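Local coordinates for malonyl CoA-acyl carrier protein transacylase (PDB 2QC3), which catalyses the transfer of the malonyl group from malonyl-CoA to the holo acyl carrier protein, a step of fatty acid biosynthesis, at residues A28-I31 with A32-K36; A97-I101 with A102-A106; I266-F269 with P270-T274. One frame throughout, in Å; residues are numbered along the deposited sequence.

Contact 1. Residues A28-I31 with A32-K36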
ATOM      1  N   ALA A  28     -21.295  -6.043   4.720  1.00 45.90           N
ATOM      2  CA  ALA A  28     -22.076  -4.822   4.555  1.00 46.52           C
ATOM      3  C   ALA A  28     -22.098  -3.995   5.835  1.00 46.16           C
ATOM      4  O   ALA A  28     -21.991  -2.768   5.800  1.00 45.40           O
ATOM      5  CB  ALA A  28     -23.502  -5.165   4.135  1.00 46.29           C
ATOM      6  N   ASP A  29     -22.232  -4.678   6.965  1.00 45.63           N
ATOM      7  CA  ASP A  29     -22.282  -4.015   8.258  1.00 45.87           C
ATOM      8  C   ASP A  29     -20.958  -3.348   8.616  1.00 45.29           C
ATOM      9  O   ASP A  29     -20.942  -2.270   9.211  1.00 44.09           O
ATOM     10  CB  ASP A  29     -22.676  -5.022   9.337  1.00 47.48           C
ATOM     11  CG  ASP A  29     -22.833  -4.385  10.693  1.00 49.17           C
ATOM     12  OD1 ASP A  29     -21.804  -4.102  11.341  1.00 48.94           O
ATOM     13  OD2 ASP A  29     -23.990  -4.162  11.109  1.00 51.70           O
ATOM     14  N   GLN A  30     -19.850  -3.990   8.260  1.00 44.76           N
ATOM     15  CA  GLN A  30     -18.533  -3.432   8.538  1.00 44.57           C
ATOM     16  C   GLN A  30     -18.261  -2.216   7.659  1.00 42.43           C
ATOM     17  O   GLN A  30     -17.707  -1.222   8.124  1.00 41.02           O
ATOM     18  CB  GLN A  30     -17.450  -4.491   8.327  1.00 47.07           C
ATOM     19  CG  GLN A  30     -17.019  -5.171   9.613  1.00 51.47           C
ATOM     20  CD  GLN A  30     -16.358  -6.512   9.376  1.00 54.42           C
ATOM     21  OE1 GLN A  30     -15.420  -6.629   8.590  1.00 55.91           O
ATOM     22  NE2 GLN A  30     -16.846  -7.537  10.063  1.00 56.69           N
ATOM     23  N   ILE A  31     -18.657  -2.298   6.393  1.00 40.41           N
ATOM     24  CA  ILE A  31     -18.462  -1.188   5.468  1.00 39.92           C
ATOM     25  C   ILE A  31     -19.252   0.025   5.946  1.00 39.83           C
ATOM     26  O   ILE A  31     -18.852   1.170   5.718  1.00 39.22           O
ATOM     27  CB  ILE A  31     -18.912  -1.558   4.034  1.00 40.56           C
ATOM     28  CG1 ILE A  31     -17.891  -2.498   3.397  1.00 40.74           C
ATOM     29  CG2 ILE A  31     -19.048  -0.305   3.181  1.00 40.20           C
ATOM     30  CD1 ILE A  31     -16.515  -1.872   3.221  1.00 39.84           C
ATOM     31  N   ALA A  32     -20.376  -0.232   6.610  1.00 38.23           N
ATOM     32  CA  ALA A  32     -21.208   0.845   7.127  1.00 37.11           C
ATOM     33  C   ALA A  32     -20.449   1.507   8.266  1.00 35.96           C
ATOM     34  O   ALA A  32     -20.367   2.728   8.343  1.00 35.70           O
ATOM     35  CB  ALA A  32     -22.542   0.293   7.630  1.00 37.99           C
ATOM     36  N   ALA A  33     -19.884   0.683   9.140  1.00 34.73           N
ATOM     37  CA  ALA A  33     -19.115   1.174  10.275  1.00 36.48           C
ATOM     38  C   ALA A  33     -17.879   1.937   9.802  1.00 37.03           C
ATOM     39  O   ALA A  33     -17.505   2.956  10.390  1.00 37.83           O
ATOM     40  CB  ALA A  33     -18.700   0.008  11.162  1.00 34.77           C
ATOM     41  N   TRP A  34     -17.249   1.441   8.740  1.00 37.23           N
ATOM     42  CA  TRP A  34     -16.051   2.076   8.198  1.00 36.13           C
ATOM     43  C   TRP A  34     -16.389   3.322   7.391  1.00 37.08           C
ATOM     44  O   TRP A  34     -15.598   4.270   7.336  1.00 36.93           O
ATOM     45  CB  TRP A  34     -15.266   1.077   7.337  1.00 34.84           C
ATOM     46  CG  TRP A  34     -14.754  -0.098   8.127  1.00 33.95           C
ATOM     47  CD1 TRP A  34     -14.676  -0.195   9.485  1.00 33.12           C
ATOM     48  CD2 TRP A  34     -14.236  -1.332   7.607  1.00 33.90           C
ATOM     49  NE1 TRP A  34     -14.142  -1.407   9.845  1.00 33.46           N
ATOM     50  CE2 TRP A  34     -13.859  -2.125   8.715  1.00 31.97           C
ATOM     51  CE3 TRP A  34     -14.047  -1.841   6.315  1.00 32.92           C
ATOM     52  CZ2 TRP A  34     -13.311  -3.405   8.572  1.00 32.63           C
ATOM     53  CZ3 TRP A  34     -13.496  -3.119   6.173  1.00 33.55           C
ATOM     54  CH2 TRP A  34     -13.132  -3.882   7.298  1.00 31.74           C
ATOM     55  N   SER A  35     -17.562   3.321   6.764  1.00 36.77           N
ATOM     56  CA  SER A  35     -18.005   4.467   5.982  1.00 37.96           C
ATOM     57  C   SER A  35     -18.223   5.638   6.928  1.00 39.30           C
ATOM     58  O   SER A  35     -18.049   6.797   6.554  1.00 40.29           O
ATOM     59  CB  SER A  35     -19.317   4.157   5.258  1.00 36.43           C
ATOM     60  OG  SER A  35     -19.102   3.317   4.145  1.00 34.91           O
ATOM     61  N   LYS A  36     -18.608   5.317   8.157  1.00 40.35           N
ATOM     62  CA  LYS A  36     -18.857   6.323   9.175  1.00 42.83           C
ATOM     63  C   LYS A  36     -17.538   6.874   9.699  1.00 42.97           C
ATOM     64  O   LYS A  36     -17.360   8.086   9.796  1.00 42.66           O
ATOM     65  CB  LYS A  36     -19.653   5.712  10.327  1.00 43.20           C
ATOM     66  CG  LYS A  36     -20.109   6.708  11.378  1.00 45.24           C
ATOM     67  CD  LYS A  36     -20.944   6.012  12.442  1.00 46.51           C
ATOM     68  CE  LYS A  36     -21.407   6.976  13.517  1.00 48.51           C
ATOM     69  NZ  LYS A  36     -22.210   6.276  14.567  1.00 50.09           N
TER
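Gln30 and Trp34, one helical turn apart, meet twice: through the backbone and through their side chains. Trp34 N donates to Gln30 O at 2.8 Å, and the same oxygen sits over one face of the indole, near its rim, with Trp34 CG 3.2 Å away. Trp34 has CG anti to its carbonyl carbon (chi1 -63°), which lays the ring back along the helix over the preceding turn. The side chain of Gln30 runs alongside in the same direction, its amide plane turned 50° from the indole, and brings OE1 to 3.8 Å from Trp34 CH2. The side chain of Ile31 crosses that of Trp34 at about a right angle, its CD1 meeting the ring obliquely, 4.0 Å from Trp34 CE3. With OG beside its own backbone N (chi1 -75°), Ser35 turns its hydroxyl back to the acceptor its amide also uses: Ser35 OG lies 2.7 Å from Ile31 O, and Ser35 N, also bonded to Ile31 O, reaches it from the opposite face of the carbonyl plane. The hydroxyl has a further partner in Leu42 N, at the start of helix 42-47. Ile31 and Trp34 are buried against Leu70 of helix 57-77, whereas Ala32 and Ala33 are exposed. The pattern is that of an amphipathic surface helix, 27-37, with i to i+4 bonds and a serine hydroxyl doubling one of them.

Contact 2. Residues A97-I101 with A102-A106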
ATOM      1  N   ALA A  97      -3.281  -0.970   6.230  1.00 20.25           N
ATOM      2  CA  ALA A  97      -3.987  -2.243   6.294  1.00 20.38           C
ATOM      3  C   ALA A  97      -3.063  -3.273   6.949  1.00 18.79           C
ATOM      4  O   ALA A  97      -3.497  -4.070   7.786  1.00 18.69           O
ATOM      5  CB  ALA A  97      -4.382  -2.695   4.885  1.00 20.34           C
ATOM      6  N   ALA A  98      -1.787  -3.245   6.573  1.00 18.74           N
ATOM      7  CA  ALA A  98      -0.800  -4.164   7.146  1.00 20.01           C
ATOM      8  C   ALA A  98      -0.733  -3.982   8.660  1.00 20.87           C
ATOM      9  O   ALA A  98      -0.610  -4.955   9.410  1.00 20.85           O
ATOM     10  CB  ALA A  98       0.575  -3.917   6.538  1.00 18.12           C
ATOM     11  N   TYR A  99      -0.808  -2.730   9.107  1.00 20.47           N
ATOM     12  CA  TYR A  99      -0.766  -2.431  10.534  1.00 20.93           C
ATOM     13  C   TYR A  99      -1.955  -3.059  11.247  1.00 22.53           C
ATOM     14  O   TYR A  99      -1.811  -3.620  12.334  1.00 22.02           O
ATOM     15  CB  TYR A  99      -0.765  -0.916  10.761  1.00 22.48           C
ATOM     16  CG  TYR A  99       0.603  -0.292  10.694  1.00 21.68           C
ATOM     17  CD1 TYR A  99       1.546  -0.736   9.770  1.00 22.05           C
ATOM     18  CD2 TYR A  99       0.954   0.756  11.547  1.00 24.05           C
ATOM     19  CE1 TYR A  99       2.800  -0.160   9.692  1.00 20.41           C
ATOM     20  CE2 TYR A  99       2.215   1.347  11.476  1.00 22.50           C
ATOM     21  CZ  TYR A  99       3.130   0.882  10.549  1.00 20.63           C
ATOM     22  OH  TYR A  99       4.380   1.445  10.466  1.00 19.92           O
ATOM     23  N   ALA A 100      -3.131  -2.957  10.637  1.00 22.42           N
ATOM     24  CA  ALA A 100      -4.332  -3.535  11.222  1.00 23.15           C
ATOM     25  C   ALA A 100      -4.212  -5.058  11.213  1.00 23.28           C
ATOM     26  O   ALA A 100      -4.597  -5.728  12.168  1.00 24.16           O
ATOM     27  CB  ALA A 100      -5.567  -3.095  10.438  1.00 24.65           C
ATOM     28  N   ILE A 101      -3.671  -5.609  10.131  1.00 22.44           N
ATOM     29  CA  ILE A 101      -3.514  -7.052  10.048  1.00 22.66           C
ATOM     30  C   ILE A 101      -2.587  -7.513  11.169  1.00 22.45           C
ATOM     31  O   ILE A 101      -2.856  -8.512  11.831  1.00 21.64           O
ATOM     32  CB  ILE A 101      -2.958  -7.467   8.667  1.00 20.47           C
ATOM     33  CG1 ILE A 101      -4.057  -7.286   7.610  1.00 21.80           C
ATOM     34  CG2 ILE A 101      -2.465  -8.919   8.700  1.00 21.16           C
ATOM     35  CD1 ILE A 101      -3.569  -7.393   6.162  1.00 22.49           C
ATOM     36  N   ALA A 102      -1.517  -6.755  11.398  1.00 22.90           N
ATOM     37  CA  ALA A 102      -0.548  -7.077  12.439  1.00 23.08           C
ATOM     38  C   ALA A 102      -0.991  -6.641  13.836  1.00 23.27           C
ATOM     39  O   ALA A 102      -0.196  -6.671  14.776  1.00 24.19           O
ATOM     40  CB  ALA A 102       0.806  -6.453  12.103  1.00 21.82           C
ATOM     41  N   GLY A 103      -2.248  -6.217  13.961  1.00 22.80           N
ATOM     42  CA  GLY A 103      -2.787  -5.827  15.254  1.00 23.12           C
ATOM     43  C   GLY A 103      -2.359  -4.516  15.891  1.00 24.79           C
ATOM     44  O   GLY A 103      -2.604  -4.298  17.077  1.00 24.48           O
ATOM     45  N   VAL A 104      -1.743  -3.625  15.124  1.00 24.37           N
ATOM     46  CA  VAL A 104      -1.312  -2.354  15.684  1.00 23.77           C
ATOM     47  C   VAL A 104      -2.482  -1.393  15.846  1.00 23.51           C
ATOM     48  O   VAL A 104      -2.534  -0.627  16.806  1.00 24.06           O
ATOM     49  CB  VAL A 104      -0.221  -1.714  14.803  1.00 22.78           C
ATOM     50  CG1 VAL A 104       0.118  -0.315  15.302  1.00 23.07           C
ATOM     51  CG2 VAL A 104       1.021  -2.589  14.829  1.00 22.06           C
ATOM     52  N   ILE A 105      -3.424  -1.444  14.906  1.00 24.22           N
ATOM     53  CA  ILE A 105      -4.593  -0.572  14.938  1.00 24.07           C
ATOM     54  C   ILE A 105      -5.863  -1.327  14.551  1.00 25.40           C
ATOM     55  O   ILE A 105      -5.806  -2.313  13.815  1.00 24.97           O
ATOM     56  CB  ILE A 105      -4.427   0.624  13.962  1.00 25.04           C
ATOM     57  CG1 ILE A 105      -4.116   0.108  12.555  1.00 26.08           C
ATOM     58  CG2 ILE A 105      -3.324   1.558  14.452  1.00 23.53           C
ATOM     59  CD1 ILE A 105      -3.923   1.212  11.517  1.00 24.06           C
ATOM     60  N   ALA A 106      -7.006  -0.853  15.045  1.00 25.26           N
ATOM     61  CA  ALA A 106      -8.299  -1.467  14.742  1.00 26.57           C
ATOM     62  C   ALA A 106      -8.659  -1.186  13.288  1.00 26.09           C
ATOM     63  O   ALA A 106      -8.235  -0.176  12.730  1.00 25.68           O
ATOM     64  CB  ALA A 106      -9.383  -0.906  15.672  1.00 25.91           C
TER
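Tyr99 O receives Val104 N at 2.8 Å, and Ala100 O receives Gly103 N at 3.0 Å; together these bonds form a Schellman motif that ends helix 94-101. They differ in approach: Val104 N is tilted 28° from the carbonyl plane, while Gly103 N stands above the plane of its acceptor. Just before them, Ala102 N still makes the ordinary helical bond to Ala98 O. Gly103, with its positive phi of 73°, is the C-prime residue at which the chain reverses. The side chains then close the turn. Val104 lies beside Tyr99, pointing the same way, and its CG1 is 4.0 Å from Tyr99 CD2. Ile105 places CG1 between its backbone N and carbonyl carbon (chi1 55°), turning the branch back to the helix, where CD1 rests 3.9 Å from Tyr99 CB and CG1 packs on Ala100 CB. The backbone of Ile105 joins in as well, with Ala100 CA making a CH...O contact of 3.2 Å to Ile105 O. Farther out, Leu222 of strand 221-222 packs on Ala98, Tyr99, Ala102 and Val104, while Met238 of helix 234-243 touches Tyr99, Val104 and Ile105. Tyr99 OH is bonded to Ala237 O on that same helix, and the backbones of Ala102 and Val104 bond to Thr219 and Ala216. The carbonyls of Ala98, Tyr99 and Ala100 are thus satisfied by amides that follow them, while the side chains of Tyr99, Ala100, Val104 and Ile105 pack together across the glycine, before the chain enters helix 107-125.

Contact 3. Residues I266-F269 with P270-T274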
ATOM      1  N   ILE A 266       3.211 -17.032   0.048  1.00 34.09           N
ATOM      2  CA  ILE A 266       2.895 -15.616  -0.080  1.00 32.66           C
ATOM      3  C   ILE A 266       1.410 -15.411  -0.329  1.00 31.64           C
ATOM      4  O   ILE A 266       0.833 -16.023  -1.227  1.00 29.68           O
ATOM      5  CB  ILE A 266       3.634 -14.963  -1.266  1.00 33.35           C
ATOM      6  CG1 ILE A 266       5.144 -15.178  -1.145  1.00 33.92           C
ATOM      7  CG2 ILE A 266       3.276 -13.482  -1.337  1.00 33.06           C
ATOM      8  CD1 ILE A 266       5.748 -14.614   0.102  1.00 38.32           C
ATOM      9  N   VAL A 267       0.795 -14.537   0.456  1.00 28.75           N
ATOM     10  CA  VAL A 267      -0.613 -14.242   0.275  1.00 26.91           C
ATOM     11  C   VAL A 267      -0.752 -12.740   0.080  1.00 27.22           C
ATOM     12  O   VAL A 267      -0.329 -11.950   0.932  1.00 24.75           O
ATOM     13  CB  VAL A 267      -1.456 -14.665   1.502  1.00 28.05           C
ATOM     14  CG1 VAL A 267      -2.930 -14.367   1.244  1.00 28.56           C
ATOM     15  CG2 VAL A 267      -1.250 -16.144   1.797  1.00 26.84           C
ATOM     16  N   GLU A 268      -1.312 -12.346  -1.056  1.00 26.95           N
ATOM     17  CA  GLU A 268      -1.521 -10.935  -1.329  1.00 28.60           C
ATOM     18  C   GLU A 268      -3.006 -10.690  -1.199  1.00 29.68           C
ATOM     19  O   GLU A 268      -3.823 -11.398  -1.798  1.00 30.63           O
ATOM     20  CB  GLU A 268      -1.036 -10.551  -2.734  1.00 29.38           C
ATOM     21  CG  GLU A 268      -1.525  -9.174  -3.204  1.00 31.26           C
ATOM     22  CD  GLU A 268      -0.754  -8.623  -4.399  1.00 32.17           C
ATOM     23  OE1 GLU A 268      -0.249  -9.414  -5.221  1.00 31.77           O
ATOM     24  OE2 GLU A 268      -0.662  -7.386  -4.523  1.00 32.30           O
ATOM     25  N   PHE A 269      -3.349  -9.698  -0.390  1.00 28.50           N
ATOM     26  CA  PHE A 269      -4.739  -9.347  -0.156  1.00 28.90           C
ATOM     27  C   PHE A 269      -5.280  -8.456  -1.268  1.00 29.51           C
ATOM     28  O   PHE A 269      -4.515  -7.846  -2.014  1.00 29.05           O
ATOM     29  CB  PHE A 269      -4.870  -8.631   1.188  1.00 25.71           C
ATOM     30  CG  PHE A 269      -4.729  -9.534   2.369  1.00 28.10           C
ATOM     31  CD1 PHE A 269      -3.509 -10.117   2.675  1.00 26.97           C
ATOM     32  CD2 PHE A 269      -5.827  -9.816   3.175  1.00 28.73           C
ATOM     33  CE1 PHE A 269      -3.381 -10.967   3.759  1.00 28.51           C
ATOM     34  CE2 PHE A 269      -5.707 -10.668   4.265  1.00 29.84           C
ATOM     35  CZ  PHE A 269      -4.483 -11.243   4.557  1.00 29.27           C
ATOM     36  N   PRO A 270      -6.613  -8.399  -1.416  1.00 31.33           N
ATOM     37  CA  PRO A 270      -7.225  -7.561  -2.451  1.00 32.43           C
ATOM     38  C   PRO A 270      -7.219  -6.081  -2.064  1.00 33.92           C
ATOM     39  O   PRO A 270      -7.114  -5.738  -0.891  1.00 34.57           O
ATOM     40  CB  PRO A 270      -8.645  -8.121  -2.554  1.00 31.68           C
ATOM     41  CG  PRO A 270      -8.911  -8.605  -1.173  1.00 31.74           C
ATOM     42  CD  PRO A 270      -7.615  -9.311  -0.833  1.00 30.21           C
ATOM     43  N   PRO A 271      -7.295  -5.185  -3.057  1.00 35.21           N
ATOM     44  CA  PRO A 271      -7.377  -5.550  -4.473  1.00 35.54           C
ATOM     45  C   PRO A 271      -6.006  -6.008  -4.964  1.00 36.05           C
ATOM     46  O   PRO A 271      -5.110  -5.196  -5.172  1.00 35.44           O
ATOM     47  CB  PRO A 271      -7.839  -4.255  -5.134  1.00 36.24           C
ATOM     48  CG  PRO A 271      -7.216  -3.199  -4.262  1.00 34.35           C
ATOM     49  CD  PRO A 271      -7.470  -3.731  -2.876  1.00 34.48           C
ATOM     50  N   ALA A 272      -5.850  -7.319  -5.127  1.00 38.43           N
ATOM     51  CA  ALA A 272      -4.596  -7.910  -5.579  1.00 39.03           C
ATOM     52  C   ALA A 272      -3.943  -7.071  -6.670  1.00 39.95           C
ATOM     53  O   ALA A 272      -4.599  -6.650  -7.624  1.00 41.12           O
ATOM     54  CB  ALA A 272      -4.843  -9.322  -6.088  1.00 40.31           C
ATOM     55  N   GLY A 273      -2.645  -6.833  -6.520  1.00 38.67           N
ATOM     56  CA  GLY A 273      -1.920  -6.045  -7.496  1.00 36.85           C
ATOM     57  C   GLY A 273      -0.741  -6.782  -8.103  1.00 34.30           C
ATOM     58  O   GLY A 273      -0.913  -7.773  -8.807  1.00 34.09           O
ATOM     59  N   THR A 274       0.462  -6.301  -7.816  1.00 32.75           N
ATOM     60  CA  THR A 274       1.674  -6.903  -8.352  1.00 32.13           C
ATOM     61  C   THR A 274       2.661  -7.320  -7.262  1.00 30.37           C
ATOM     62  O   THR A 274       3.754  -7.789  -7.564  1.00 30.39           O
ATOM     63  CB  THR A 274       2.395  -5.918  -9.299  1.00 33.52           C
ATOM     64  OG1 THR A 274       2.822  -4.770  -8.551  1.00 33.71           O
ATOM     65  CG2 THR A 274       1.454  -5.458 -10.417  1.00 32.19           C
TER
HETATM   66  O   HOH W   1      -1.007 -10.072  -7.678  1.00 45.60           O
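Glu268, the last residue of strand 263-268, reaches into the following loop to Gly273, and its carboxylate is the polar centre of the contact. Ile266 and Val267 lead up to it in the parallel sheet, Val267 bonded through its backbone to strand 2-7 and Ile266 to strand 288-290. Glu268 is extended, with CG anti to the backbone N (chi1 166°), and this carries the carboxylate out from the strand end to the loop. There OE2 accepts from Gly273 N at 2.9 Å, in a moderately bent bond (155° at the hydrogen) that arrives from above the carboxylate plane. On the other oxygen, a water donates to Glu268 OE1 at 2.7 Å and also to Gly273 O, so the glycine amide is bonded directly, and its carbonyl through the water, to the one carboxylate. Ser276 OG bonds to Glu268 OE1, and Leu275 N makes a weak bond to OE2; both belong to helix 275-282. Phe269 turns its ring away from the loop, toward Leu5 of strand 2-7 and Leu75 of helix 57-77, leaving CB 3.5 Å from Pro270 CD. Phe269 O has a long CH...O contact with Ala272 CA, at 3.6 Å. Between them the chain bends through the cis peptide before Pro271, and Pro270 O is bonded to Thr68 OG1. A buried carboxylate thus gathers donors from the loop, a water and the first turn of a helix, whose N-terminal end would be expected to favour its negative charge.

All three contacts are local, between residues close in sequence: a helix interior, a helix C-terminus and a strand-to-helix loop. Helix 57-77 ties them together: Leu70 packs on contact 1, Leu69 on contacts 1 and 2, and Thr68 on contacts 2 and 3. Contacts 2 and 3 touch directly, Ile101 CD1 lying 4.3 Å from Phe269 CZ. Contact 1 stays separate, its nearest atoms about 6 Å from contact 2 and about 10 Å from contact 3. Ser92 and His195 are probably the catalytic residues, as in related transacylases. Side chain to side chain, Ala98 and Thr274 each lie about 10 Å from Ser92, and Tyr99 about 11 Å from His195; contact 1 is remote from the site.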